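Diol-dehydratase (Roseburia inulinivorans, PDB 5I2A) probably acts as a lyase, a B12-independent glycyl radical enzyme that dehydrates 1,2-propanediol. Local coordinates at residues 563-571 / 649-657; 272-280 / 523-531. All coordinates share one frame; numbering follows the deposited sequence.

Contact 1: 563-571 / 649-657; sequences DSLYTIKKL and MILELPKYG
Helix 563-571 runs over residues 649-651 of helix 637-651 and the extended chain 653-656, with Asp563 and Lys655 at one end of the contact (CA to CA 6.0 Å) and Thr567 and Ile650 further along. The backbone N of Tyr656 gives a nearly straight hydrogen bond to Asp563 OD1 (2.8 Å, 175° at the hydrogen). It uses the syn lone pair of that oxygen. Water 2 donates to the same OD1 and to Pro654 O. Water 1 joins OD2 to Tyr656 O. The carboxylate thus holds Tyr656 directly and through water 1, and Pro654 through water 2. With an alanine in place of this aspartate, Tyr656 N is likely to lose its acceptor, each of these two waters would probably have one partner fewer, and the loop would be freer to shift. Lys655 is bent at chi2 (-71°), which turns its chain back toward Ile650, where NZ donates to Ile650 O at 2.9 Å. That carbonyl also accepts from Leu653 N, on the other face of its plane. Water 3 links Lys655 NZ to Thr567 OG1, which has a further partner in Pro710 O. The rest is mostly apolar. Leu571 and Leu653 meet tip to tip, CD1 to CD1 at 3.7 Å. The methyl CE of Met649 lies 3.6 Å from Leu571 CD1. Thr567 CG2 packs crosswise on Ile650 CG1 (3.7 Å). Pro654 CG comes within 3.4 Å of Tyr566 OH, and Lys570 CG lies over one face of the Tyr566 ring. The contact joins helix 558-574 to helix 637-651 and the loop after it, by apolar packing and a hydrogen-bonded carboxylate. Helix 661-678 touches Asp563, Tyr566 and Tyr656, while helix 489-521 packs against Leu565 and Ile568.

Contact 2: 272-280 / 523-531; sequences IQQVLQIES and PLPFESCLV
Glu279 has CG anti to its own backbone N (chi1 -173°) and stays extended beyond it, so its carboxylate reaches straight across to the first turn of helix 525-529. Phe526 also has its ring carbon CG anti to N, which swings the ring toward helix 272-279. The two oxygens of Glu279 take neighbouring backbone N-H groups. OE2 accepts from Phe526 N at 2.9 Å, on the syn side and 17° out of the carboxylate plane. OE1 accepts from Glu527 N, also at 2.9 Å, on its syn lone pair. Both bonds are moderately bent. A side chain from another helix thus accepts two N-H groups of the first turn, and its negative charge would probably be favoured by the positive end of the helix dipole. Leu524 is the N-cap residue, and its O accepts from both Ser528 N and Ser528 OG, from opposite faces of the carbonyl. The Phe526 side chain is a knob among Ile272, Val275, Leu276 and Glu279; Glu279 borders its CB. Ile272 CD1 meets the ring edge near its plane, 3.7 Å from Phe526 CZ. Val275 CG2 comes to 3.6 Å from Phe526 CE2. Leu276 CD2 lies against the backbone of the short helix, 3.7 Å from Glu527 CA. Beyond the helix end, Ser280 CB touches Leu524 CD1 (3.6 Å). The segment axes come within 9.7 Å of each other, at 135° between their directions. The short helix follows helix 489-521. It is held against the C-terminal end of helix 262-279, while helices 200-233 and 171-190 pack on Phe526 and Cys529, and helix 49-63 touches Glu279 through Phe57.

Contact 1 and contact 2 do not touch. Their centres are 49 Å apart and their nearest atoms about 31 Å apart, on opposite sides of the chain's centre. Contact 2 lies nearer that centre (18 Å) than contact 1 (31 Å). They are in series: after 523-531 come helix 534-537, strand 548-556 and helix 558-574, which carries 563-571. Both fall in the pyruvate formate lyase-like region. A carboxylate takes part in each: Asp563 accepts one backbone N-H and adds water bridges to a loop, whereas Glu279 accepts two N-H groups of the first turn of a helix. Neither segment pair includes Gly817, the predicted radical site; both join helices and loops of the fold.

Contact 1: 563-571 / 649-657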
loop_
_atom_site.group_PDB
_atom_site.type_symbol
_atom_site.label_atom_id
_atom_site.label_comp_id
_atom_site.label_asym_id
_atom_site.label_seq_id
_atom_site.Cartn_x
_atom_site.Cartn_y
_atom_site.Cartn_z
ATOM N N ASP A 563 -1.242 45.363 -6.566
ATOM C CA ASP A 563 -1.913 46.651 -6.536
ATOM C C ASP A 563 -2.502 46.922 -5.154
ATOM O O ASP A 563 -2.441 48.051 -4.660
ATOM C CB ASP A 563 -2.996 46.711 -7.602
ATOM C CG ASP A 563 -2.430 46.880 -9.012
ATOM O OD1 ASP A 563 -1.351 47.494 -9.168
ATOM O OD2 ASP A 563 -3.070 46.394 -9.961
ATOM N N SER A 564 -3.063 45.881 -4.537
ATOM C CA SER A 564 -3.569 45.976 -3.166
ATOM C C SER A 564 -2.488 46.429 -2.190
ATOM O O SER A 564 -2.701 47.353 -1.393
ATOM C CB SER A 564 -4.149 44.635 -2.704
ATOM O OG SER A 564 -5.389 44.385 -3.348
ATOM N N LEU A 565 -1.330 45.784 -2.261
ATOM C CA LEU A 565 -0.224 46.135 -1.386
ATOM C C LEU A 565 0.265 47.558 -1.670
ATOM O O LEU A 565 0.637 48.281 -0.750
ATOM C CB LEU A 565 0.930 45.146 -1.538
ATOM C CG LEU A 565 0.672 43.709 -1.079
ATOM C CD1 LEU A 565 1.857 42.854 -1.436
ATOM C CD2 LEU A 565 0.408 43.652 0.426
ATOM N N TYR A 566 0.268 47.952 -2.938
ATOM C CA TYR A 566 0.653 49.311 -3.289
ATOM C C TYR A 566 -0.316 50.345 -2.681
ATOM O O TYR A 566 0.112 51.329 -2.107
ATOM C CB TYR A 566 0.729 49.478 -4.807
ATOM C CG TYR A 566 1.264 50.829 -5.217
ATOM C CD1 TYR A 566 2.627 51.104 -5.158
ATOM C CD2 TYR A 566 0.409 51.836 -5.639
ATOM C CE1 TYR A 566 3.125 52.343 -5.523
ATOM C CE2 TYR A 566 0.898 53.079 -6.006
ATOM C CZ TYR A 566 2.254 53.324 -5.946
ATOM O OH TYR A 566 2.738 54.551 -6.299
ATOM N N THR A 567 -1.615 50.112 -2.820
ATOM C CA THR A 567 -2.619 50.940 -2.158
ATOM C C THR A 567 -2.318 51.130 -0.664
ATOM O O THR A 567 -2.306 52.251 -0.144
ATOM C CB THR A 567 -4.005 50.332 -2.295
ATOM O OG1 THR A 567 -4.469 50.508 -3.635
ATOM C CG2 THR A 567 -4.993 50.978 -1.308
ATOM N N ILE A 568 -2.053 50.019 0.009
ATOM C CA ILE A 568 -1.825 50.024 1.447
ATOM C C ILE A 568 -0.559 50.786 1.796
ATOM O O ILE A 568 -0.559 51.619 2.698
ATOM C CB ILE A 568 -1.741 48.595 1.994
ATOM C CG1 ILE A 568 -3.104 47.913 1.835
ATOM C CG2 ILE A 568 -1.301 48.594 3.459
ATOM C CD1 ILE A 568 -3.035 46.412 1.854
ATOM N N LYS A 569 0.507 50.514 1.050
ATOM C CA LYS A 569 1.782 51.175 1.269
ATOM C C LYS A 569 1.677 52.689 1.064
ATOM O O LYS A 569 2.135 53.454 1.909
ATOM C CB LYS A 569 2.851 50.592 0.353
ATOM C CG LYS A 569 4.247 51.099 0.629
ATOM C CD LYS A 569 5.189 50.740 -0.510
ATOM C CE LYS A 569 6.649 50.857 -0.084
ATOM N NZ LYS A 569 7.555 50.982 -1.249
ATOM N N LYS A 570 1.054 53.111 -0.035
ATOM C CA LYS A 570 0.950 54.533 -0.383
ATOM C C LYS A 570 -0.092 55.317 0.401
ATOM O O LYS A 570 0.237 56.301 1.051
ATOM C CB LYS A 570 0.637 54.701 -1.862
ATOM C CG LYS A 570 1.811 54.482 -2.763
ATOM C CD LYS A 570 2.952 55.398 -2.416
ATOM C CE LYS A 570 4.138 55.105 -3.302
ATOM N NZ LYS A 570 5.360 55.832 -2.866
ATOM N N LEU A 571 -1.342 54.883 0.353
ATOM C CA LEU A 571 -2.433 55.666 0.922
ATOM C C LEU A 571 -2.599 55.514 2.431
ATOM O O LEU A 571 -3.095 56.423 3.080
ATOM C CB LEU A 571 -3.750 55.316 0.233
ATOM C CG LEU A 571 -3.751 55.512 -1.277
ATOM C CD1 LEU A 571 -5.148 55.326 -1.829
ATOM C CD2 LEU A 571 -3.208 56.891 -1.613
ATOM N N MET A 649 -9.777 57.474 -5.150
ATOM C CA MET A 649 -8.345 57.723 -5.061
ATOM C C MET A 649 -7.559 56.428 -5.287
ATOM O O MET A 649 -6.439 56.469 -5.777
ATOM C CB MET A 649 -7.945 58.379 -3.729
ATOM C CG MET A 649 -8.547 57.805 -2.469
ATOM S SD MET A 649 -8.150 58.869 -1.051
ATOM C CE MET A 649 -6.424 58.527 -0.926
ATOM N N ILE A 650 -8.156 55.284 -4.962
ATOM C CA ILE A 650 -7.500 54.006 -5.229
ATOM C C ILE A 650 -7.433 53.743 -6.741
ATOM O O ILE A 650 -6.398 53.342 -7.252
ATOM C CB ILE A 650 -8.207 52.844 -4.503
ATOM C CG1 ILE A 650 -7.766 52.808 -3.035
ATOM C CG2 ILE A 650 -7.884 51.514 -5.168
ATOM C CD1 ILE A 650 -8.608 51.923 -2.168
ATOM N N LEU A 651 -8.524 53.998 -7.458
ATOM C CA LEU A 651 -8.532 53.775 -8.906
ATOM C C LEU A 651 -7.598 54.710 -9.674
ATOM O O LEU A 651 -7.233 54.416 -10.811
ATOM C CB LEU A 651 -9.946 53.904 -9.464
ATOM C CG LEU A 651 -10.955 52.870 -8.965
ATOM C CD1 LEU A 651 -12.307 53.081 -9.627
ATOM C CD2 LEU A 651 -10.450 51.462 -9.212
ATOM N N GLU A 652 -7.203 55.819 -9.050
ATOM C CA GLU A 652 -6.300 56.786 -9.680
ATOM C C GLU A 652 -4.826 56.474 -9.463
ATOM O O GLU A 652 -3.979 57.069 -10.109
ATOM C CB GLU A 652 -6.589 58.201 -9.169
ATOM C CG GLU A 652 -7.820 58.818 -9.795
ATOM C CD GLU A 652 -8.311 60.039 -9.039
ATOM O OE1 GLU A 652 -7.673 60.411 -8.025
ATOM O OE2 GLU A 652 -9.345 60.613 -9.450
ATOM N N LEU A 653 -4.519 55.557 -8.550
ATOM C CA LEU A 653 -3.124 55.188 -8.297
ATOM C C LEU A 653 -2.479 54.538 -9.524
ATOM O O LEU A 653 -3.164 53.943 -10.352
ATOM C CB LEU A 653 -3.026 54.247 -7.099
ATOM C CG LEU A 653 -3.359 54.815 -5.716
ATOM C CD1 LEU A 653 -3.530 53.698 -4.698
ATOM C CD2 LEU A 653 -2.272 55.769 -5.270
ATOM N N PRO A 654 -1.154 54.670 -9.658
ATOM C CA PRO A 654 -0.482 53.871 -10.687
ATOM C C PRO A 654 -0.686 52.374 -10.423
ATOM O O PRO A 654 -0.740 51.978 -9.271
ATOM C CB PRO A 654 0.996 54.275 -10.552
ATOM C CG PRO A 654 1.100 54.985 -9.245
ATOM C CD PRO A 654 -0.234 55.580 -8.963
ATOM N N LYS A 655 -0.811 51.571 -11.475
ATOM C CA LYS A 655 -1.113 50.156 -11.330
ATOM C C LYS A 655 -0.055 49.261 -11.986
ATOM O O LYS A 655 0.665 49.682 -12.889
ATOM C CB LYS A 655 -2.482 49.838 -11.932
ATOM C CG LYS A 655 -3.640 50.649 -11.387
ATOM C CD LYS A 655 -3.985 50.256 -9.962
ATOM C CE LYS A 655 -5.245 50.980 -9.490
ATOM N NZ LYS A 655 -5.605 50.650 -8.070
ATOM N N TYR A 656 0.019 48.022 -11.514
ATOM C CA TYR A 656 0.829 46.981 -12.139
ATOM C C TYR A 656 0.443 46.880 -13.604
ATOM O O TYR A 656 -0.731 46.900 -13.928
ATOM C CB TYR A 656 0.620 45.648 -11.405
ATOM C CG TYR A 656 1.251 44.409 -12.023
ATOM C CD1 TYR A 656 2.630 44.255 -12.077
ATOM C CD2 TYR A 656 0.456 43.358 -12.475
ATOM C CE1 TYR A 656 3.205 43.104 -12.599
ATOM C CE2 TYR A 656 1.020 42.194 -12.989
ATOM C CZ TYR A 656 2.391 42.078 -13.056
ATOM O OH TYR A 656 2.956 40.947 -13.583
ATOM N N GLY A 657 1.434 46.808 -14.489
ATOM C CA GLY A 657 1.159 46.680 -15.910
ATOM C C GLY A 657 1.388 47.954 -16.704
ATOM O O GLY A 657 0.994 48.059 -17.872
HETATM O O HOH W 1 -2.915 45.467 -12.579
HETATM O O HOH W 2 -1.209 49.648 -7.619
HETATM O O HOH W 3 -3.650 50.105 -6.375
#

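Contact 2: 272-280 / 523-531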
loop_
_atom_site.group_PDB
_atom_site.type_symbol
_atom_site.label_atom_id
_atom_site.label_comp_id
_atom_site.label_asym_id
_atom_site.label_seq_id
_atom_site.Cartn_x
_atom_site.Cartn_y
_atom_site.Cartn_z
ATOM N N ILE A 272 -3.483 5.452 -28.829
ATOM C CA ILE A 272 -2.809 5.714 -27.566
ATOM C C ILE A 272 -3.450 6.925 -26.877
ATOM O O ILE A 272 -3.787 6.854 -25.696
ATOM C CB ILE A 272 -1.298 5.943 -27.749
ATOM C CG1 ILE A 272 -0.640 4.690 -28.331
ATOM C CG2 ILE A 272 -0.665 6.298 -26.423
ATOM C CD1 ILE A 272 -0.911 3.398 -27.513
ATOM N N GLN A 273 -3.648 8.008 -27.629
ATOM C CA GLN A 273 -4.303 9.214 -27.112
ATOM C C GLN A 273 -5.662 8.893 -26.502
ATOM O O GLN A 273 -6.026 9.427 -25.457
ATOM C CB GLN A 273 -4.487 10.259 -28.217
ATOM C CG GLN A 273 -5.038 11.601 -27.732
ATOM C CD GLN A 273 -4.024 12.399 -26.904
ATOM O OE1 GLN A 273 -2.832 12.084 -26.883
ATOM N NE2 GLN A 273 -4.504 13.442 -26.226
ATOM N N GLN A 274 -6.410 8.030 -27.175
ATOM C CA GLN A 274 -7.746 7.682 -26.736
ATOM C C GLN A 274 -7.753 6.769 -25.503
ATOM O O GLN A 274 -8.414 7.078 -24.513
ATOM C CB GLN A 274 -8.527 7.009 -27.871
ATOM C CG GLN A 274 -9.981 6.727 -27.497
ATOM C CD GLN A 274 -10.635 5.673 -28.390
ATOM O OE1 GLN A 274 -9.996 5.115 -29.280
ATOM N NE2 GLN A 274 -11.909 5.405 -28.151
ATOM N N VAL A 275 -7.024 5.654 -25.552
ATOM C CA VAL A 275 -7.186 4.662 -24.489
ATOM C C VAL A 275 -6.597 5.141 -23.158
ATOM O O VAL A 275 -7.064 4.726 -22.108
ATOM C CB VAL A 275 -6.566 3.287 -24.845
ATOM C CG1 VAL A 275 -7.257 2.694 -26.070
ATOM C CG2 VAL A 275 -5.040 3.384 -25.020
ATOM N N LEU A 276 -5.597 6.022 -23.206
ATOM C CA LEU A 276 -5.073 6.636 -21.990
ATOM C C LEU A 276 -6.211 7.293 -21.217
ATOM O O LEU A 276 -6.215 7.282 -19.995
ATOM C CB LEU A 276 -3.979 7.662 -22.306
ATOM C CG LEU A 276 -2.610 7.088 -22.689
ATOM C CD1 LEU A 276 -1.713 8.192 -23.200
ATOM C CD2 LEU A 276 -1.952 6.361 -21.503
ATOM N N GLN A 277 -7.186 7.834 -21.946
ATOM C CA GLN A 277 -8.285 8.578 -21.331
ATOM C C GLN A 277 -9.516 7.703 -21.070
ATOM O O GLN A 277 -10.516 8.157 -20.514
ATOM C CB GLN A 277 -8.625 9.796 -22.201
ATOM C CG GLN A 277 -7.408 10.743 -22.247
ATOM C CD GLN A 277 -7.618 11.975 -23.066
ATOM O OE1 GLN A 277 -8.166 12.959 -22.587
ATOM N NE2 GLN A 277 -7.152 11.943 -24.312
ATOM N N ILE A 278 -9.411 6.441 -21.458
ATOM C CA ILE A 278 -10.313 5.405 -20.986
ATOM C C ILE A 278 -9.748 4.804 -19.685
ATOM O O ILE A 278 -10.479 4.591 -18.732
ATOM C CB ILE A 278 -10.505 4.303 -22.055
ATOM C CG1 ILE A 278 -11.284 4.852 -23.257
ATOM C CG2 ILE A 278 -11.212 3.079 -21.476
ATOM C CD1 ILE A 278 -11.413 3.839 -24.397
ATOM N N GLU A 279 -8.441 4.558 -19.660
ATOM C CA GLU A 279 -7.784 3.998 -18.480
ATOM C C GLU A 279 -7.995 4.893 -17.271
ATOM O O GLU A 279 -8.282 4.412 -16.188
ATOM C CB GLU A 279 -6.272 3.792 -18.703
ATOM C CG GLU A 279 -5.627 3.056 -17.517
ATOM C CD GLU A 279 -4.109 2.907 -17.613
ATOM O OE1 GLU A 279 -3.443 3.802 -18.181
ATOM O OE2 GLU A 279 -3.604 1.871 -17.119
ATOM N N SER A 280 -7.863 6.201 -17.480
ATOM C CA SER A 280 -8.081 7.186 -16.430
ATOM C C SER A 280 -8.733 8.448 -16.989
ATOM O O SER A 280 -8.538 8.779 -18.151
ATOM C CB SER A 280 -6.754 7.547 -15.752
ATOM O OG SER A 280 -6.931 8.628 -14.868
ATOM N N PRO A 523 -3.089 2.851 -9.322
ATOM C CA PRO A 523 -1.910 2.755 -10.188
ATOM C C PRO A 523 -2.353 2.419 -11.610
ATOM O O PRO A 523 -3.335 1.708 -11.784
ATOM C CB PRO A 523 -1.104 1.616 -9.570
ATOM C CG PRO A 523 -2.166 0.703 -8.990
ATOM C CD PRO A 523 -3.252 1.649 -8.478
ATOM N N LEU A 524 -1.656 2.945 -12.608
ATOM C CA LEU A 524 -2.074 2.781 -13.993
ATOM C C LEU A 524 -0.999 2.082 -14.786
ATOM O O LEU A 524 -0.015 2.692 -15.174
ATOM C CB LEU A 524 -2.394 4.135 -14.615
ATOM C CG LEU A 524 -3.393 5.005 -13.864
ATOM C CD1 LEU A 524 -3.558 6.348 -14.572
ATOM C CD2 LEU A 524 -4.739 4.281 -13.739
ATOM N N PRO A 525 -1.171 0.783 -15.019
ATOM C CA PRO A 525 -0.111 0.069 -15.731
ATOM C C PRO A 525 0.063 0.517 -17.177
ATOM O O PRO A 525 1.199 0.501 -17.628
ATOM C CB PRO A 525 -0.551 -1.399 -15.658
ATOM C CG PRO A 525 -1.945 -1.379 -15.150
ATOM C CD PRO A 525 -2.155 -0.117 -14.408
ATOM N N PHE A 526 -0.990 0.926 -17.883
ATOM C CA PHE A 526 -0.760 1.268 -19.289
ATOM C C PHE A 526 -0.059 2.621 -19.449
ATOM O O PHE A 526 0.951 2.720 -20.155
ATOM C CB PHE A 526 -2.046 1.254 -20.138
ATOM C CG PHE A 526 -1.748 1.368 -21.609
ATOM C CD1 PHE A 526 -1.035 0.354 -22.250
ATOM C CD2 PHE A 526 -2.091 2.508 -22.329
ATOM C CE1 PHE A 526 -0.695 0.454 -23.598
ATOM C CE2 PHE A 526 -1.767 2.616 -23.685
ATOM C CZ PHE A 526 -1.061 1.588 -24.317
ATOM N N GLU A 527 -0.574 3.660 -18.803
ATOM C CA GLU A 527 0.134 4.941 -18.802
ATOM C C GLU A 527 1.579 4.781 -18.281
ATOM O O GLU A 527 2.514 5.345 -18.848
ATOM C CB GLU A 527 -0.618 5.975 -17.976
ATOM C CG GLU A 527 -0.064 7.397 -18.090
ATOM C CD GLU A 527 0.971 7.730 -17.033
ATOM O OE1 GLU A 527 1.084 6.976 -16.043
ATOM O OE2 GLU A 527 1.670 8.755 -17.191
ATOM N N SER A 528 1.765 3.980 -17.237
ATOM C CA SER A 528 3.099 3.824 -16.645
ATOM C C SER A 528 4.116 3.185 -17.596
ATOM O O SER A 528 5.288 3.568 -17.597
ATOM C CB SER A 528 3.036 2.997 -15.348
ATOM O OG SER A 528 2.314 3.677 -14.340
ATOM N N CYS A 529 3.679 2.225 -18.406
ATOM C CA CYS A 529 4.634 1.481 -19.214
ATOM C C CYS A 529 5.222 2.372 -20.302
ATOM O O CYS A 529 6.277 2.073 -20.841
ATOM C CB CYS A 529 4.001 0.225 -19.836
ATOM S SG CYS A 529 2.882 0.443 -21.255
ATOM N N LEU A 530 4.552 3.484 -20.591
ATOM C CA LEU A 530 5.053 4.426 -21.586
ATOM C C LEU A 530 5.799 5.621 -20.954
ATOM O O LEU A 530 6.022 6.646 -21.602
ATOM C CB LEU A 530 3.894 4.909 -22.457
ATOM C CG LEU A 530 3.085 3.803 -23.134
ATOM C CD1 LEU A 530 1.967 4.403 -23.964
ATOM C CD2 LEU A 530 4.023 2.932 -23.988
ATOM N N VAL A 531 6.186 5.483 -19.684
ATOM C CA VAL A 531 6.941 6.522 -18.989
ATOM C C VAL A 531 8.154 5.913 -18.266
ATOM O O VAL A 531 7.972 5.038 -17.425
ATOM C CB VAL A 531 6.058 7.264 -17.943
ATOM C CG1 VAL A 531 6.897 8.256 -17.129
ATOM C CG2 VAL A 531 4.864 7.957 -18.588
#